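Local structure of MmoQ Response regulator (Methylococcus capsulatus, 3LJX) at residues Y109-L120 / A135-V144. The protein probably acts as a response regulator that makes cyclic di-GMP from GTP, this piece of it carrying the HDOD domain. Numbering follows the deposited sequence.
Sequences YWQKSLARAVAL and AFTLGLLADV
In the all-helical HDOD domain, helices 106-125 and 132-141 pack antiparallel where A117 meets G139, and the segment axes come within 7.1 Å. Such closeness depends on small residues: a side chain at G139 would run into the CA of A117. A117 CB in turn sits over the centre of the F136 ring, 3.5 Å from its centroid, a CH-pi contact, while L120 covers A135. The backbones also touch directly, L140 CA making a CA-H...O contact with S113 O at 3.6 Å.

The C-terminal end of helix 132-141 shows how one arginine can tie a helix to the turn after it. R116, its chain bent at chi3 (53°), lays its guanidinium edge against G139 O, gripping that carbonyl with NE at 2.8 Å and NH2 at 3.0 Å, with the carbonyl oxygen lying almost in the guanidinium plane. The same NH2 reaches D143 OD1 at 3.1 Å in a salt bridge, approaching from above the carboxylate, whose plane stands almost perpendicular (88°) to the guanidinium. A142 CB covers one guanidinium face. One water joins Y109 OH, L140 O and D143 OD1; a second joins S113 OG, R116 NH1 and D143 OD2. A leucine in place of R116 would probably leave G139 O without its two arginine donors and D143 without this salt bridge, with the long, weak ion pair to R146 remaining.

Q227 of helix 214-233 also binds R116 NH1, and L120 packs on that helix, whereas Y109 and L140 touch helix 47-58 and V144 meets helix 181-191, which places the pair deep within the helical bundle.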
ATOM      1  N   TYR A 109       1.462   0.873  11.301  1.00 29.87           N
ATOM      2  CA  TYR A 109       1.304   0.427   9.929  1.00 25.15           C
ATOM      3  C   TYR A 109       0.530   1.474   9.124  1.00 25.47           C
ATOM      4  O   TYR A 109       0.933   1.832   8.020  1.00 23.70           O
ATOM      5  CB  TYR A 109       0.618  -0.939   9.848  1.00 24.66           C
ATOM      6  CG  TYR A 109       0.111  -1.218   8.461  1.00 23.96           C
ATOM      7  CD1 TYR A 109       0.966  -1.683   7.464  1.00 21.14           C
ATOM      8  CD2 TYR A 109      -1.211  -0.958   8.128  1.00 23.38           C
ATOM      9  CE1 TYR A 109       0.503  -1.908   6.172  1.00 22.30           C
ATOM     10  CE2 TYR A 109      -1.689  -1.183   6.845  1.00 24.04           C
ATOM     11  CZ  TYR A 109      -0.833  -1.653   5.871  1.00 24.44           C
ATOM     12  OH  TYR A 109      -1.321  -1.855   4.594  1.00 20.73           O
ATOM     13  N   TRP A 110      -0.565   1.987   9.676  1.00 26.92           N
ATOM     14  CA  TRP A 110      -1.385   2.927   8.911  1.00 25.47           C
ATOM     15  C   TRP A 110      -0.675   4.253   8.746  1.00 27.05           C
ATOM     16  O   TRP A 110      -0.767   4.893   7.701  1.00 23.68           O
ATOM     17  CB  TRP A 110      -2.776   3.120   9.528  1.00 21.71           C
ATOM     18  CG  TRP A 110      -3.690   1.954   9.236  1.00 27.73           C
ATOM     19  CD1 TRP A 110      -3.909   1.371   8.018  1.00 29.94           C
ATOM     20  CD2 TRP A 110      -4.492   1.231  10.170  1.00 27.56           C
ATOM     21  NE1 TRP A 110      -4.784   0.328   8.140  1.00 27.93           N
ATOM     22  CE2 TRP A 110      -5.161   0.221   9.453  1.00 27.76           C
ATOM     23  CE3 TRP A 110      -4.714   1.349  11.550  1.00 29.81           C
ATOM     24  CZ2 TRP A 110      -6.047  -0.677  10.065  1.00 25.93           C
ATOM     25  CZ3 TRP A 110      -5.595   0.452  12.163  1.00 28.37           C
ATOM     26  CH2 TRP A 110      -6.242  -0.547  11.418  1.00 29.07           C
ATOM     27  N   GLN A 111       0.040   4.666   9.779  1.00 25.58           N
ATOM     28  CA  GLN A 111       0.742   5.934   9.713  1.00 25.16           C
ATOM     29  C   GLN A 111       1.835   5.859   8.643  1.00 28.47           C
ATOM     30  O   GLN A 111       1.966   6.742   7.790  1.00 27.95           O
ATOM     31  CB  GLN A 111       1.330   6.281  11.085  1.00 32.03           C
ATOM     32  CG  GLN A 111       2.190   7.529  11.090  1.00 39.45           C
ATOM     33  CD  GLN A 111       2.871   7.750  12.424  1.00 49.16           C
ATOM     34  OE1 GLN A 111       3.415   6.822  13.036  1.00 51.88           O
ATOM     35  NE2 GLN A 111       2.851   8.989  12.880  1.00 52.22           N
ATOM     36  N   LYS A 112       2.606   4.782   8.669  1.00 32.29           N
ATOM     37  CA  LYS A 112       3.714   4.628   7.738  1.00 30.33           C
ATOM     38  C   LYS A 112       3.233   4.471   6.292  1.00 32.19           C
ATOM     39  O   LYS A 112       3.854   4.987   5.367  1.00 32.77           O
ATOM     40  CB  LYS A 112       4.554   3.432   8.151  1.00 38.76           C
ATOM     41  CG  LYS A 112       5.683   3.086   7.211  1.00 51.46           C
ATOM     42  CD  LYS A 112       6.722   2.343   8.004  1.00 61.75           C
ATOM     43  CE  LYS A 112       6.907   3.043   9.343  1.00 69.30           C
ATOM     44  NZ  LYS A 112       7.230   2.100  10.452  1.00 75.33           N
ATOM     45  N   SER A 113       2.120   3.767   6.099  1.00 30.36           N
ATOM     46  CA  SER A 113       1.617   3.509   4.751  1.00 29.57           C
ATOM     47  C   SER A 113       1.216   4.813   4.045  1.00 28.46           C
ATOM     48  O   SER A 113       1.546   5.037   2.877  1.00 24.38           O
ATOM     49  CB  SER A 113       0.445   2.518   4.799  1.00 28.98           C
ATOM     50  OG  SER A 113       0.907   1.208   5.108  1.00 32.40           O
ATOM     51  N   LEU A 114       0.525   5.681   4.774  1.00 24.49           N
ATOM     52  CA  LEU A 114       0.124   6.970   4.244  1.00 26.39           C
ATOM     53  C   LEU A 114       1.340   7.873   3.995  1.00 29.26           C
ATOM     54  O   LEU A 114       1.455   8.498   2.932  1.00 27.40           O
ATOM     55  CB  LEU A 114      -0.840   7.655   5.212  1.00 26.09           C
ATOM     56  CG  LEU A 114      -1.318   9.039   4.765  1.00 29.51           C
ATOM     57  CD1 LEU A 114      -1.996   8.962   3.386  1.00 25.96           C
ATOM     58  CD2 LEU A 114      -2.267   9.615   5.814  1.00 29.33           C
ATOM     59  N   ALA A 115       2.242   7.941   4.975  1.00 23.13           N
ATOM     60  CA  ALA A 115       3.409   8.809   4.864  1.00 25.13           C
ATOM     61  C   ALA A 115       4.208   8.408   3.631  1.00 27.68           C
ATOM     62  O   ALA A 115       4.666   9.266   2.868  1.00 26.94           O
ATOM     63  CB  ALA A 115       4.285   8.730   6.140  1.00 19.53           C
ATOM     64  N   ARG A 116       4.364   7.097   3.434  1.00 22.57           N
ATOM     65  CA  ARG A 116       5.062   6.596   2.257  1.00 20.89           C
ATOM     66  C   ARG A 116       4.317   6.941   0.966  1.00 23.32           C
ATOM     67  O   ARG A 116       4.924   7.382  -0.005  1.00 27.15           O
ATOM     68  CB  ARG A 116       5.292   5.086   2.355  1.00 21.76           C
ATOM     69  CG  ARG A 116       6.196   4.540   1.261  1.00 21.52           C
ATOM     70  CD  ARG A 116       6.413   3.041   1.439  1.00 24.76           C
ATOM     71  NE  ARG A 116       5.133   2.369   1.551  1.00 28.34           N
ATOM     72  CZ  ARG A 116       4.791   1.556   2.541  1.00 29.30           C
ATOM     73  NH1 ARG A 116       5.655   1.277   3.502  1.00 24.89           N
ATOM     74  NH2 ARG A 116       3.578   1.021   2.563  1.00 31.98           N
ATOM     75  N   ALA A 117       3.003   6.740   0.949  1.00 24.31           N
ATOM     76  CA  ALA A 117       2.205   7.120  -0.213  1.00 22.51           C
ATOM     77  C   ALA A 117       2.447   8.598  -0.536  1.00 23.81           C
ATOM     78  O   ALA A 117       2.674   8.962  -1.691  1.00 25.92           O
ATOM     79  CB  ALA A 117       0.727   6.876   0.052  1.00 19.26           C
ATOM     80  N   VAL A 118       2.407   9.445   0.490  1.00 21.96           N
ATOM     81  CA  VAL A 118       2.541  10.891   0.292  1.00 22.89           C
ATOM     82  C   VAL A 118       3.929  11.241  -0.234  1.00 26.29           C
ATOM     83  O   VAL A 118       4.074  12.036  -1.179  1.00 23.03           O
ATOM     84  CB  VAL A 118       2.296  11.668   1.595  1.00 28.14           C
ATOM     85  CG1 VAL A 118       2.801  13.107   1.452  1.00 30.33           C
ATOM     86  CG2 VAL A 118       0.817  11.625   1.974  1.00 20.26           C
ATOM     87  N   ALA A 119       4.950  10.629   0.364  1.00 23.09           N
ATOM     88  CA  ALA A 119       6.325  10.833  -0.094  1.00 26.18           C
ATOM     89  C   ALA A 119       6.525  10.395  -1.547  1.00 28.87           C
ATOM     90  O   ALA A 119       7.172  11.095  -2.331  1.00 31.52           O
ATOM     91  CB  ALA A 119       7.334  10.118   0.831  1.00 19.70           C
ATOM     92  N   LEU A 120       5.981   9.238  -1.906  1.00 26.82           N
ATOM     93  CA  LEU A 120       6.210   8.714  -3.245  1.00 25.22           C
ATOM     94  C   LEU A 120       5.516   9.608  -4.260  1.00 20.87           C
ATOM     95  O   LEU A 120       6.048   9.883  -5.337  1.00 20.31           O
ATOM     96  CB  LEU A 120       5.734   7.264  -3.366  1.00 20.87           C
ATOM     97  CG  LEU A 120       6.038   6.603  -4.714  1.00 25.53           C
ATOM     98  CD1 LEU A 120       7.546   6.689  -5.087  1.00 21.96           C
ATOM     99  CD2 LEU A 120       5.550   5.160  -4.722  1.00 21.48           C
ATOM    100  N   ALA A 135       1.222   6.345  -8.374  1.00 19.58           N
ATOM    101  CA  ALA A 135       2.365   6.078  -7.510  1.00 21.11           C
ATOM    102  C   ALA A 135       1.951   6.175  -6.044  1.00 21.72           C
ATOM    103  O   ALA A 135       2.381   5.367  -5.215  1.00 16.89           O
ATOM    104  CB  ALA A 135       3.524   7.053  -7.817  1.00 20.97           C
ATOM    105  N   PHE A 136       1.119   7.166  -5.725  1.00 22.36           N
ATOM    106  CA  PHE A 136       0.630   7.333  -4.358  1.00 25.63           C
ATOM    107  C   PHE A 136       0.038   6.014  -3.876  1.00 26.58           C
ATOM    108  O   PHE A 136       0.371   5.504  -2.802  1.00 20.71           O
ATOM    109  CB  PHE A 136      -0.450   8.409  -4.313  1.00 22.29           C
ATOM    110  CG  PHE A 136      -1.109   8.539  -2.977  1.00 26.13           C
ATOM    111  CD1 PHE A 136      -2.064   7.611  -2.566  1.00 26.67           C
ATOM    112  CD2 PHE A 136      -0.784   9.589  -2.123  1.00 26.72           C
ATOM    113  CE1 PHE A 136      -2.686   7.725  -1.324  1.00 25.22           C
ATOM    114  CE2 PHE A 136      -1.392   9.705  -0.877  1.00 28.22           C
ATOM    115  CZ  PHE A 136      -2.351   8.775  -0.479  1.00 25.19           C
ATOM    116  N   THR A 137      -0.835   5.468  -4.712  1.00 22.77           N
ATOM    117  CA  THR A 137      -1.542   4.243  -4.414  1.00 21.41           C
ATOM    118  C   THR A 137      -0.589   3.082  -4.203  1.00 23.61           C
ATOM    119  O   THR A 137      -0.742   2.311  -3.250  1.00 20.98           O
ATOM    120  CB  THR A 137      -2.536   3.907  -5.543  1.00 23.99           C
ATOM    121  OG1 THR A 137      -3.408   5.025  -5.742  1.00 29.96           O
ATOM    122  CG2 THR A 137      -3.375   2.695  -5.179  1.00 23.55           C
ATOM    123  N   LEU A 138       0.403   2.945  -5.075  1.00 26.11           N
ATOM    124  CA  LEU A 138       1.383   1.874  -4.880  1.00 24.22           C
ATOM    125  C   LEU A 138       2.156   2.049  -3.566  1.00 26.07           C
ATOM    126  O   LEU A 138       2.436   1.071  -2.861  1.00 21.51           O
ATOM    127  CB  LEU A 138       2.350   1.787  -6.045  1.00 21.96           C
ATOM    128  CG  LEU A 138       3.320   0.614  -5.913  1.00 29.59           C
ATOM    129  CD1 LEU A 138       2.568  -0.694  -5.668  1.00 23.56           C
ATOM    130  CD2 LEU A 138       4.218   0.504  -7.148  1.00 33.30           C
ATOM    131  N   GLY A 139       2.486   3.294  -3.234  1.00 26.39           N
ATOM    132  CA  GLY A 139       3.169   3.581  -1.987  1.00 26.08           C
ATOM    133  C   GLY A 139       2.294   3.169  -0.810  1.00 23.51           C
ATOM    134  O   GLY A 139       2.743   2.495   0.119  1.00 20.82           O
ATOM    135  N   LEU A 140       1.027   3.565  -0.859  1.00 22.61           N
ATOM    136  CA  LEU A 140       0.070   3.194   0.173  1.00 26.20           C
ATOM    137  C   LEU A 140       0.053   1.683   0.428  1.00 28.57           C
ATOM    138  O   LEU A 140       0.001   1.229   1.588  1.00 27.29           O
ATOM    139  CB  LEU A 140      -1.328   3.656  -0.237  1.00 24.66           C
ATOM    140  CG  LEU A 140      -2.458   3.460   0.769  1.00 25.01           C
ATOM    141  CD1 LEU A 140      -2.309   4.442   1.938  1.00 20.08           C
ATOM    142  CD2 LEU A 140      -3.826   3.629   0.094  1.00 25.62           C
ATOM    143  N   LEU A 141       0.115   0.914  -0.657  1.00 24.08           N
ATOM    144  CA  LEU A 141      -0.142  -0.529  -0.619  1.00 22.70           C
ATOM    145  C   LEU A 141       1.130  -1.374  -0.568  1.00 24.90           C
ATOM    146  O   LEU A 141       1.053  -2.595  -0.482  1.00 22.33           O
ATOM    147  CB  LEU A 141      -0.951  -0.931  -1.855  1.00 19.19           C
ATOM    148  CG  LEU A 141      -2.487  -0.964  -1.847  1.00 27.12           C
ATOM    149  CD1 LEU A 141      -3.129  -0.356  -0.586  1.00 20.97           C
ATOM    150  CD2 LEU A 141      -3.065  -0.365  -3.132  1.00 22.19           C
ATOM    151  N   ALA A 142       2.291  -0.720  -0.615  1.00 25.10           N
ATOM    152  CA  ALA A 142       3.592  -1.390  -0.771  1.00 23.87           C
ATOM    153  C   ALA A 142       3.892  -2.564   0.181  1.00 25.36           C
ATOM    154  O   ALA A 142       4.754  -3.409  -0.115  1.00 23.01           O
ATOM    155  CB  ALA A 142       4.724  -0.351  -0.700  1.00 24.94           C
ATOM    156  N   ASP A 143       3.220  -2.615   1.330  1.00 26.11           N
ATOM    157  CA  ASP A 143       3.397  -3.758   2.233  1.00 27.31           C
ATOM    158  C   ASP A 143       2.083  -4.215   2.859  1.00 28.30           C
ATOM    159  O   ASP A 143       2.033  -4.661   4.014  1.00 25.83           O
ATOM    160  CB  ASP A 143       4.480  -3.497   3.292  1.00 28.89           C
ATOM    161  CG  ASP A 143       4.177  -2.299   4.165  1.00 38.19           C
ATOM    162  OD1 ASP A 143       3.090  -1.693   4.027  1.00 43.49           O
ATOM    163  OD2 ASP A 143       5.043  -1.953   4.993  1.00 44.36           O
ATOM    164  N   VAL A 144       1.021  -4.125   2.066  1.00 23.96           N
ATOM    165  CA  VAL A 144      -0.289  -4.556   2.504  1.00 21.82           C
ATOM    166  C   VAL A 144      -0.294  -6.048   2.879  1.00 23.26           C
ATOM    167  O   VAL A 144      -1.162  -6.504   3.618  1.00 23.79           O
ATOM    168  CB  VAL A 144      -1.365  -4.245   1.431  1.00 24.42           C
ATOM    169  CG1 VAL A 144      -1.236  -5.197   0.236  1.00 20.19           C
ATOM    170  CG2 VAL A 144      -2.743  -4.336   2.042  1.00 16.08           C
TER
HETATM  171  O   HOH W   1       0.494  -1.125   2.885  1.00 20.27           O
HETATM  172  O   HOH W   2       3.710   0.352   5.884  1.00 42.50           O